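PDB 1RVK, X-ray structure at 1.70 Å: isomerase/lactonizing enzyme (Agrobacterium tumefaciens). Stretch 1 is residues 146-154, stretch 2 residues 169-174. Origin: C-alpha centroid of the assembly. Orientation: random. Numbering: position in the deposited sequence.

Stretch 1 146-154: GLATPEDYG
Stretch 2 169-174: KLHTWM

Two aromatic side chains, Tyr153 from stretch 1 and Trp173 from stretch 2, account for most of the 332 Å² buried between these segments, with 107 Å² of Tyr153 and 104 Å² of Trp173 covered by the opposite stretch. The backbone sets them up. Stretch 1 runs as a loop through Leu147 (phi/psi -136/49°), Ala148 (-90/-27°) and Thr149 (-130/166°), then turns helical from Pro150, with phi near -60 to -70° and psi near -40°. Stretch 2 is extended: Lys169 and Leu170 are strand, and Trp173 (-70/135°) lies in the loop beyond. The nearest CA pairs are CA of Leu147 8.7 Å from CA of Thr172, CA of Ala148 8.5 Å from CA of Trp173, and CA of Tyr153 8.0 Å from CA of Leu170. Such spacings leave room for side chains between the backbones.

Tyr153 points its CA-to-CB bond toward stretch 2. With chi1 -86° (m) and chi2 85°, its ring extends far enough for Tyr153 OH to donate a hydrogen bond to His171 O at 2.7 Å, so the buried hydroxyl is satisfied by a main-chain carbonyl. The ring edge serves two further neighbours. Leu170, also directed toward the partner and in the mt rotamer (-58°, -172°), brings Leu170 CD2 to 3.3 Å from Tyr153 CD2, a tight apolar contact. Tyr153 CE1 lies 3.5 Å from Trp173 CZ2, over a face of the indole. The ring planes meet at 74° and the centroids of the Tyr153 ring and the six-membered ring of Trp173 are 5.1 Å apart, which defines an edge-to-face pair.

Trp173 leaves its backbone sideways, but chi1 -60° (m) and chi2 -87° bring the end of the indole nearer to stretch 1. Trp173 NE1 donates to Leu147 O at 2.9 Å; the N-H...O angle of 129° makes this bond weak, and NE1 is also hydrogen-bonded elsewhere in the structure. Beyond it, Trp173 CZ2 approaches Ala148 O at 3.6 Å, and Trp173 CH2 packs 4.2 Å from Pro150 CD. The proline, C-gamma exo, offers an apolar ring at the helix start.

Local bonds brace this turn. Thr149, chi1 72° (p), occupies the N-cap: Thr149 OG1 accepts from Asp152 N at 3.1 Å. Asp152, chi1 -72° (m), reaches back so that Asp152 OD2 accepts from Ala148 N at 3.0 Å and Thr149 N at 3.1 Å. The contact therefore combines a capped helix start with the segment around His171, whose side chain (-80°, 86°) starts sideways and whose end leads away, while its carbonyl receives the tyrosine hydroxyl.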

# COMPACT_ATOMS: atom_id res chain seq x y z
N GLY A 146 -2.11 15.64 -18.20
CA GLY A 146 -2.12 14.66 -17.13
C GLY A 146 -0.97 14.91 -16.17
O GLY A 146 -1.06 15.78 -15.31
N LEU A 147 0.10 14.14 -16.32
CA LEU A 147 1.29 14.29 -15.49
C LEU A 147 2.49 14.21 -16.44
O LEU A 147 3.45 13.48 -16.20
CB LEU A 147 1.36 13.18 -14.44
CG LEU A 147 0.25 13.23 -13.38
CD1 LEU A 147 0.33 12.01 -12.48
CD2 LEU A 147 0.37 14.51 -12.56
N ALA A 148 2.42 14.99 -17.51
CA ALA A 148 3.48 14.99 -18.53
C ALA A 148 4.59 16.00 -18.27
O ALA A 148 5.72 15.80 -18.70
CB ALA A 148 2.87 15.25 -19.90
N THR A 149 4.27 17.08 -17.57
CA THR A 149 5.25 18.12 -17.30
C THR A 149 5.31 18.51 -15.83
O THR A 149 4.43 18.17 -15.04
CB THR A 149 4.90 19.40 -18.08
OG1 THR A 149 3.74 20.00 -17.49
CG2 THR A 149 4.58 19.07 -19.53
N PRO A 150 6.37 19.24 -15.44
CA PRO A 150 6.50 19.66 -14.04
C PRO A 150 5.28 20.50 -13.67
O PRO A 150 4.75 20.40 -12.56
CB PRO A 150 7.79 20.48 -14.05
CG PRO A 150 8.62 19.74 -15.06
CD PRO A 150 7.62 19.50 -16.18
N GLU A 151 4.85 21.34 -14.60
CA GLU A 151 3.69 22.20 -14.38
C GLU A 151 2.42 21.39 -14.11
O GLU A 151 1.58 21.79 -13.31
CB GLU A 151 3.48 23.12 -15.59
CG GLU A 151 4.55 24.21 -15.72
CD GLU A 151 5.91 23.69 -16.19
OE1 GLU A 151 6.90 24.43 -16.04
OE2 GLU A 151 5.99 22.56 -16.72
N ASP A 152 2.27 20.25 -14.79
CA ASP A 152 1.09 19.40 -14.59
C ASP A 152 1.00 18.92 -13.14
O ASP A 152 -0.09 18.76 -12.60
CB ASP A 152 1.11 18.18 -15.52
CG ASP A 152 0.84 18.54 -16.96
OD1 ASP A 152 0.19 19.58 -17.22
OD2 ASP A 152 1.27 17.78 -17.85
N TYR A 153 2.15 18.65 -12.53
CA TYR A 153 2.14 18.20 -11.14
C TYR A 153 1.72 19.34 -10.23
O TYR A 153 0.98 19.14 -9.27
CB TYR A 153 3.53 17.69 -10.72
CG TYR A 153 3.78 16.24 -11.08
CD1 TYR A 153 4.25 15.88 -12.33
CD2 TYR A 153 3.53 15.23 -10.14
CE1 TYR A 153 4.48 14.53 -12.66
CE2 TYR A 153 3.76 13.89 -10.45
CZ TYR A 153 4.24 13.55 -11.71
OH TYR A 153 4.48 12.23 -12.00
N GLY A 154 2.21 20.54 -10.55
CA GLY A 154 1.86 21.70 -9.75
C GLY A 154 0.37 21.97 -9.78
O GLY A 154 -0.23 22.27 -8.75
N LYS A 169 2.24 13.42 -2.00
CA LYS A 169 3.45 12.71 -2.39
C LYS A 169 3.50 12.53 -3.90
O LYS A 169 2.53 12.08 -4.51
CB LYS A 169 3.54 11.33 -1.73
CG LYS A 169 4.90 10.65 -1.99
CD LYS A 169 5.08 9.36 -1.19
CE LYS A 169 4.33 8.19 -1.81
NZ LYS A 169 4.44 6.97 -0.95
N LEU A 170 4.62 12.89 -4.50
CA LEU A 170 4.75 12.74 -5.94
C LEU A 170 5.49 11.46 -6.29
O LEU A 170 6.45 11.09 -5.61
CB LEU A 170 5.57 13.88 -6.56
CG LEU A 170 5.20 15.36 -6.44
CD1 LEU A 170 6.13 16.14 -7.35
CD2 LEU A 170 3.75 15.59 -6.86
N HIS A 171 5.00 10.76 -7.31
CA HIS A 171 5.70 9.59 -7.84
C HIS A 171 6.07 10.23 -9.18
O HIS A 171 5.18 10.65 -9.92
CB HIS A 171 4.76 8.40 -8.09
CG HIS A 171 4.42 7.61 -6.86
ND1 HIS A 171 3.38 7.96 -6.02
CD2 HIS A 171 4.98 6.50 -6.33
CE1 HIS A 171 3.31 7.09 -5.03
NE2 HIS A 171 4.27 6.19 -5.19
N THR A 172 7.36 10.34 -9.48
CA THR A 172 7.76 10.98 -10.72
C THR A 172 7.89 10.03 -11.92
O THR A 172 7.43 8.89 -11.86
CB THR A 172 9.04 11.81 -10.51
OG1 THR A 172 9.96 11.10 -9.68
CG2 THR A 172 8.69 13.13 -9.84
N TRP A 173 8.50 10.51 -13.00
CA TRP A 173 8.63 9.72 -14.23
C TRP A 173 9.57 8.52 -14.18
O TRP A 173 10.71 8.62 -13.71
CB TRP A 173 9.03 10.63 -15.38
CG TRP A 173 8.05 11.73 -15.64
CD1 TRP A 173 6.94 11.67 -16.44
CD2 TRP A 173 8.08 13.05 -15.10
NE1 TRP A 173 6.28 12.88 -16.43
CE2 TRP A 173 6.96 13.74 -15.62
CE3 TRP A 173 8.95 13.73 -14.23
CZ2 TRP A 173 6.68 15.08 -15.29
CZ3 TRP A 173 8.67 15.06 -13.91
CH2 TRP A 173 7.54 15.71 -14.44
N MSE A 174 9.10 7.40 -14.72
CA MSE A 174 9.88 6.17 -14.75
C MSE A 174 9.67 5.44 -16.07
O MSE A 174 8.61 5.55 -16.70
CB MSE A 174 9.44 5.26 -13.60
CG MSE A 174 9.50 5.92 -12.23
SE MSE A 174 8.96 4.71 -10.82
CE MSE A 174 8.46 6.01 -9.49